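PDB 6NST: branched-chain-amino-acid aminotransferase, which probably catalyses the pyridoxal-phosphate-dependent transfer of the amino group between leucine, isoleucine or valine and 2-oxoglutarate. Local coordinates for residues G197-I202 / I220-I225; V237-R240 / D244-Y247; G275-G278 / L284-A287. The protein carries 1 engineered substitution. All coordinates share one frame; numbering follows the deposited sequence.

Interaction 1 of 3, residues G197-I202 / I220-I225; sequences GENIFI and ITRNTI. With SO4 (sulfate ion), chain G.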
# COMPACT_ATOMS: atom_id res chain seq x y z
N GLY A 197 15.50 -17.08 6.05
CA GLY A 197 15.20 -17.68 7.34
C GLY A 197 16.13 -17.21 8.43
O GLY A 197 16.33 -17.90 9.44
N GLU A 198 16.72 -16.02 8.24
CA GLU A 198 17.65 -15.45 9.20
C GLU A 198 17.34 -13.98 9.39
O GLU A 198 16.90 -13.30 8.47
CB GLU A 198 19.12 -15.59 8.75
CG GLU A 198 19.51 -16.96 8.23
CD GLU A 198 19.17 -17.15 6.76
OE1 GLU A 198 18.73 -16.18 6.12
OE2 GLU A 198 19.34 -18.28 6.26
N ASN A 199 17.57 -13.49 10.61
CA ASN A 199 17.55 -12.05 10.85
C ASN A 199 18.85 -11.42 10.36
O ASN A 199 19.91 -12.05 10.39
CB ASN A 199 17.34 -11.75 12.34
CG ASN A 199 15.93 -12.05 12.80
OD1 ASN A 199 15.63 -13.14 13.30
ND2 ASN A 199 15.04 -11.07 12.65
N ILE A 200 18.76 -10.18 9.91
CA ILE A 200 19.88 -9.50 9.27
C ILE A 200 20.33 -8.34 10.15
O ILE A 200 19.51 -7.68 10.80
CB ILE A 200 19.51 -9.02 7.85
CG1 ILE A 200 20.76 -8.52 7.11
CG2 ILE A 200 18.43 -7.95 7.88
CD1 ILE A 200 20.56 -8.36 5.61
N PHE A 201 21.64 -8.11 10.18
CA PHE A 201 22.25 -7.01 10.90
C PHE A 201 23.22 -6.30 9.98
O PHE A 201 23.81 -6.91 9.09
CB PHE A 201 23.01 -7.49 12.15
CG PHE A 201 22.13 -8.00 13.26
CD1 PHE A 201 21.51 -9.24 13.17
CD2 PHE A 201 21.94 -7.25 14.41
CE1 PHE A 201 20.71 -9.71 14.20
CE2 PHE A 201 21.14 -7.71 15.44
CZ PHE A 201 20.53 -8.94 15.33
N ILE A 202 23.38 -4.99 10.20
CA ILE A 202 24.40 -4.22 9.50
C ILE A 202 25.14 -3.36 10.52
O ILE A 202 24.59 -3.00 11.57
CB ILE A 202 23.82 -3.34 8.37
CG1 ILE A 202 22.90 -2.25 8.93
CG2 ILE A 202 23.07 -4.19 7.35
CD1 ILE A 202 22.37 -1.31 7.86
N ILE A 220 15.17 -15.89 17.94
CA ILE A 220 15.83 -16.12 19.22
C ILE A 220 17.32 -15.82 19.11
O ILE A 220 17.92 -15.25 20.02
CB ILE A 220 15.57 -17.56 19.70
CG1 ILE A 220 14.08 -17.73 20.04
CG2 ILE A 220 16.44 -17.90 20.91
CD1 ILE A 220 13.72 -19.12 20.52
N THR A 221 17.94 -16.19 17.98
CA THR A 221 19.35 -15.87 17.77
C THR A 221 19.55 -14.36 17.67
O THR A 221 20.56 -13.83 18.15
CB THR A 221 19.87 -16.56 16.51
OG1 THR A 221 19.51 -17.95 16.54
CG2 THR A 221 21.38 -16.43 16.41
N ARG A 222 18.61 -13.67 17.04
CA ARG A 222 18.64 -12.21 17.03
C ARG A 222 18.58 -11.66 18.45
O ARG A 222 19.29 -10.71 18.79
CB ARG A 222 17.48 -11.67 16.19
CG ARG A 222 17.29 -10.17 16.27
CD ARG A 222 15.97 -9.76 15.62
NE ARG A 222 15.83 -8.31 15.54
CZ ARG A 222 15.35 -7.56 16.52
NH1 ARG A 222 14.96 -8.12 17.67
NH2 ARG A 222 15.25 -6.25 16.36
N ASN A 223 17.75 -12.26 19.30
CA ASN A 223 17.63 -11.80 20.68
C ASN A 223 18.91 -12.05 21.46
O ASN A 223 19.29 -11.24 22.32
CB ASN A 223 16.44 -12.47 21.37
CG ASN A 223 16.26 -12.01 22.80
OD1 ASN A 223 16.90 -12.52 23.72
ND2 ASN A 223 15.38 -11.03 23.00
N THR A 224 19.60 -13.16 21.19
CA THR A 224 20.86 -13.43 21.86
C THR A 224 21.93 -12.43 21.43
O THR A 224 22.76 -12.02 22.25
CB THR A 224 21.33 -14.86 21.57
OG1 THR A 224 21.61 -15.00 20.18
CG2 THR A 224 20.27 -15.86 21.98
N ILE A 225 21.93 -12.03 20.16
CA ILE A 225 22.93 -11.08 19.69
C ILE A 225 22.71 -9.71 20.33
O ILE A 225 23.67 -9.02 20.69
CB ILE A 225 22.92 -11.00 18.15
CG1 ILE A 225 24.00 -11.92 17.56
CG2 ILE A 225 23.15 -9.58 17.67
CD1 ILE A 225 23.83 -13.38 17.88
S SO4 G . 15.84 -18.18 15.00
O1 SO4 G . 14.89 -18.10 16.11
O2 SO4 G . 16.04 -19.58 14.64
O3 SO4 G . 15.32 -17.45 13.85
O4 SO4 G . 17.11 -17.60 15.42
O HOH W 1 17.53 -14.57 14.25

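Interaction 2 of 3, residues V237-R240 / D244-Y247; sequences VEKR and DEVY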
# COMPACT_ATOMS: atom_id res chain seq x y z
N VAL A 237 20.93 -0.21 17.29
CA VAL A 237 19.78 0.61 16.94
C VAL A 237 18.82 -0.23 16.11
O VAL A 237 19.22 -0.86 15.13
CB VAL A 237 20.20 1.87 16.16
CG1 VAL A 237 18.98 2.70 15.79
CG2 VAL A 237 21.19 2.69 16.97
N GLU A 238 17.55 -0.24 16.52
CA GLU A 238 16.48 -0.87 15.75
C GLU A 238 15.73 0.22 15.00
O GLU A 238 15.20 1.16 15.61
CB GLU A 238 15.52 -1.64 16.66
CG GLU A 238 16.15 -2.85 17.34
CD GLU A 238 15.22 -3.49 18.34
OE1 GLU A 238 14.60 -2.75 19.15
OE2 GLU A 238 15.09 -4.73 18.32
N LYS A 239 15.68 0.11 13.67
CA LYS A 239 15.02 1.12 12.85
C LYS A 239 14.73 0.52 11.49
O LYS A 239 15.14 -0.61 11.18
CB LYS A 239 15.87 2.39 12.73
CG LYS A 239 17.14 2.24 11.91
CD LYS A 239 17.90 3.56 11.86
CE LYS A 239 19.00 3.54 10.81
NZ LYS A 239 18.44 3.38 9.45
N ARG A 240 14.00 1.28 10.67
CA ARG A 240 13.72 0.85 9.31
C ARG A 240 14.97 1.01 8.46
O ARG A 240 15.60 2.07 8.45
CB ARG A 240 12.56 1.65 8.73
CG ARG A 240 11.33 1.68 9.61
CD ARG A 240 10.27 2.60 9.04
NE ARG A 240 9.28 1.88 8.24
CZ ARG A 240 8.31 2.47 7.55
NH1 ARG A 240 8.20 3.79 7.55
NH2 ARG A 240 7.45 1.74 6.86
N ASP A 244 19.48 -0.01 0.00
CA ASP A 244 20.72 0.68 -0.33
C ASP A 244 21.48 1.13 0.91
O ASP A 244 22.68 1.41 0.82
CB ASP A 244 20.43 1.87 -1.26
CG ASP A 244 19.28 2.74 -0.78
OD1 ASP A 244 19.36 3.98 -0.99
OD2 ASP A 244 18.30 2.21 -0.22
N GLU A 245 20.82 1.18 2.07
CA GLU A 245 21.53 1.38 3.32
C GLU A 245 22.42 0.18 3.64
O GLU A 245 23.50 0.34 4.22
CB GLU A 245 20.53 1.64 4.45
CG GLU A 245 21.15 1.89 5.81
CD GLU A 245 20.11 2.28 6.86
OE1 GLU A 245 18.94 2.49 6.48
OE2 GLU A 245 20.48 2.37 8.05
N VAL A 246 21.98 -1.03 3.26
CA VAL A 246 22.82 -2.21 3.42
C VAL A 246 24.02 -2.16 2.49
O VAL A 246 25.12 -2.61 2.85
CB VAL A 246 21.99 -3.49 3.18
CG1 VAL A 246 22.83 -4.74 3.39
CG2 VAL A 246 20.76 -3.51 4.08
N TYR A 247 23.85 -1.59 1.28
CA TYR A 247 24.94 -1.54 0.31
C TYR A 247 26.15 -0.79 0.86
O TYR A 247 27.30 -1.15 0.58
CB TYR A 247 24.48 -0.89 -0.99
CG TYR A 247 23.38 -1.61 -1.75
CD1 TYR A 247 23.02 -2.92 -1.45
CD2 TYR A 247 22.70 -0.96 -2.78
CE1 TYR A 247 22.02 -3.57 -2.16
CE2 TYR A 247 21.70 -1.60 -3.49
CZ TYR A 247 21.36 -2.90 -3.17
OH TYR A 247 20.36 -3.54 -3.88

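Interaction 3 of 3, residues G275-G278 / L284-A287; sequences GRRG and LQKA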
# COMPACT_ATOMS: atom_id res chain seq x y z
N GLY A 275 34.54 -6.52 1.80
CA GLY A 275 34.23 -7.79 1.18
C GLY A 275 34.60 -9.01 1.99
O GLY A 275 34.55 -10.13 1.46
N ARG A 276 34.96 -8.85 3.26
CA ARG A 276 35.29 -9.97 4.13
C ARG A 276 34.60 -9.76 5.47
O ARG A 276 33.88 -8.78 5.68
CB ARG A 276 36.81 -10.12 4.29
CG ARG A 276 37.51 -8.87 4.79
CD ARG A 276 39.02 -9.06 4.85
NE ARG A 276 39.69 -7.85 5.33
CZ ARG A 276 40.13 -6.88 4.54
NH1 ARG A 276 39.99 -6.97 3.22
NH2 ARG A 276 40.73 -5.82 5.06
N ARG A 277 34.82 -10.71 6.38
CA ARG A 277 34.21 -10.63 7.70
C ARG A 277 34.80 -9.46 8.48
O ARG A 277 36.01 -9.40 8.71
CB ARG A 277 34.43 -11.95 8.45
CG ARG A 277 33.79 -12.01 9.83
CD ARG A 277 34.05 -13.36 10.49
NE ARG A 277 35.48 -13.65 10.60
CZ ARG A 277 35.97 -14.83 10.96
NH1 ARG A 277 35.16 -15.83 11.26
NH2 ARG A 277 37.29 -15.00 11.03
N GLY A 278 33.94 -8.53 8.88
CA GLY A 278 34.37 -7.35 9.60
C GLY A 278 34.72 -7.65 11.04
O GLY A 278 34.49 -8.75 11.56
N LEU A 284 31.18 -10.76 17.54
CA LEU A 284 29.86 -11.28 17.88
C LEU A 284 29.74 -12.75 17.48
O LEU A 284 29.11 -13.54 18.20
CB LEU A 284 28.77 -10.44 17.21
CG LEU A 284 28.69 -8.98 17.67
CD1 LEU A 284 27.57 -8.25 16.95
CD2 LEU A 284 28.51 -8.90 19.18
N GLN A 285 30.32 -13.13 16.35
CA GLN A 285 30.35 -14.54 15.97
C GLN A 285 31.13 -15.36 16.99
O GLN A 285 30.69 -16.44 17.38
CB GLN A 285 30.96 -14.68 14.57
CG GLN A 285 30.83 -16.07 13.97
CD GLN A 285 31.47 -16.16 12.60
OE1 GLN A 285 32.62 -15.75 12.41
NE2 GLN A 285 30.72 -16.68 11.63
N LYS A 286 32.28 -14.85 17.43
CA LYS A 286 33.05 -15.53 18.47
C LYS A 286 32.24 -15.64 19.75
O LYS A 286 32.18 -16.71 20.37
CB LYS A 286 34.36 -14.78 18.71
CG LYS A 286 35.17 -15.31 19.88
CD LYS A 286 35.88 -16.60 19.53
CE LYS A 286 36.84 -17.02 20.65
NZ LYS A 286 37.80 -15.93 20.98
N ALA A 287 31.60 -14.55 20.17
CA ALA A 287 30.84 -14.55 21.41
C ALA A 287 29.67 -15.53 21.34
O ALA A 287 29.36 -16.20 22.32
CB ALA A 287 30.34 -13.14 21.73

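Interaction 1 of 3, residues G197-I202 / I220-I225
Phe201 lays the far end of its ring against helix 220-225. CE2 of Phe201 lies 3.5 Å from CG2 of Ile225, and CZ of Phe201 lies 3.6 Å from CG of Arg222. Both partners approach the ring obliquely. Asn199, two residues earlier on the strand, crosses Arg222 at about a right angle, its ND2 being 3.4 Å from the methylene CD of Arg222. With CG of Arg222 anti to the backbone N (chi1 172°) and the chain extended as far as NE, the methylenes run past both strand side chains. The polar ends turn to other partners: NH2 of Arg222 forms a salt bridge with Glu238 and a hydrogen bond to Pro211 O, while ND2 of Asn199 donates to Leu217 O.

A water provides the polar link. It lies 2.6 Å from OD1 of Asn199 and 3.3 Å from O4 of the sulfate, has more acceptors in reach than protons, and accepts a weak bond from N of Arg222. The sulfate, probably from the crystallisation liquor, receives bonds at the helix start from N of Ile220 (2.9 Å, to O1), N of Thr221 (3.0 Å, to O4) and OG1 of Thr221 (2.7 Å, to O4); Arg61 NH2 and Thr257 OG1 also bond to it. Strand and helix thus meet through apolar packing, while N-H groups at the helix start bind an anion, consistent with the cofactor phosphate site of class-IV aminotransferases.

Interaction 2 of 3, residues V237-R240 / D244-Y247
Three oxygens surround NZ of Lys239. The shortest bond runs to OE2 of Glu245 at 2.7 Å and forms a salt bridge; OE2 receives it through its syn lone pair, on the side of the other carboxylate oxygen. OE1 of Glu245 adds a weak bond to NZ of Lys239 at 3.1 Å, so the ammonium faces both carboxylate oxygens unequally. A third, weak bond joins NZ of Lys239 to the backbone O of Arg240 at 3.3 Å.

The two side chains come from opposite directions. Lys239 starts with CG between its backbone N and carbonyl carbon (chi1 69°) and bends at its last torsion (chi4 64°), which swings NZ onto the carboxylate; CE of Lys239 lies 3.3 Å from OE2 of Glu245. Glu245 reaches out extended, with CG anti to its backbone N (chi1 -179°). The carboxylate also lies near Arg158 of the second subunit, a long and weak ion pair through OE1, which would probably add to the stabilisation of its negative charge.

The pair joins segment 237-240 to the short helix 243-247. Lys239 packs on Tyr209 of strand 207-210, the parallel neighbour of strand 235-238, while Glu245 rests on Ile202 of strand 199-204. Asp244, beside it on the helix, bonds to Arg158 N of the second subunit, placing this corner of the mixed sheet at a subunit interface.

Interaction 3 of 3, residues G275-G278 / L284-A287
Arg277 reaches from the loop before helix 279-292 to Gln285 on that same helix. At its root, CB points toward the helix, and CG stands anti to the backbone N. The methylenes CB and CG serve as the spacer: extended at chi1 and chi2, the chain carries CD to 3.4 Å from OE1 of Gln285, the first atom along it to meet the partner closely. The bend at chi3, 57°, then turns the guanidinium so that NH1 reaches that oxygen. NE of Arg277, at 4.0 Å from OE1 of Gln285, makes no hydrogen bond to it. The chain ends with NH1, which donates to OE1 of Gln285 at 2.8 Å. This bond is bent at the hydrogen, with an N-H...O angle of 138°. Seen from the acceptor, the nitrogen is tilted 15° from the carbonyl plane; OE1 in turn sits at the guanidinium edge, somewhat out of its plane. The two flat groups are nearly perpendicular, so there is no stacking between them: one amide oxygen meets the edge of the guanidinium.

Gln285 comes to meet it with an extended chain crossing that of Arg277 at about a right angle. Its other amide atom, NE2, donates to Leu136 O and to Val261 O. With NE2 tied to two carbonyls and OE1 to Arg277, the orientation of the amide is set from both ends. Pro263 of strand 262-267 lies against both side chains.

Gly278 occupies the N-cap position of the helix, and Gln285 follows about two turns later. The arrangement is a side-chain tie between a pre-helix loop and the body of its own helix, and through Gln285 it also joins helix 134-138 and the approach to strand 262-267 of the mixed sheet.

Overall arrangement
Interaction 1 is the buried contact, its centre about 9 Å from the centre of the chain, whereas interactions 2 and 3 are partly buried, their centres about 21 Å and 19 Å from that point. Their chemistry follows: methylene and ring packing with water and sulfate in the first, a charged pair in 237-240 / 244-247, and one hydrogen bond between charged and neutral groups in 275-278 / 284-287. Interactions 1 and 2 are connected through Arg222 and Glu238 and through Ile202 packing on Glu245 and Val246, and both reach the mixed sheet. Interaction 3 touches neither, though Pro263 brings it to the same sheet. Only interaction 2 meets other subunits.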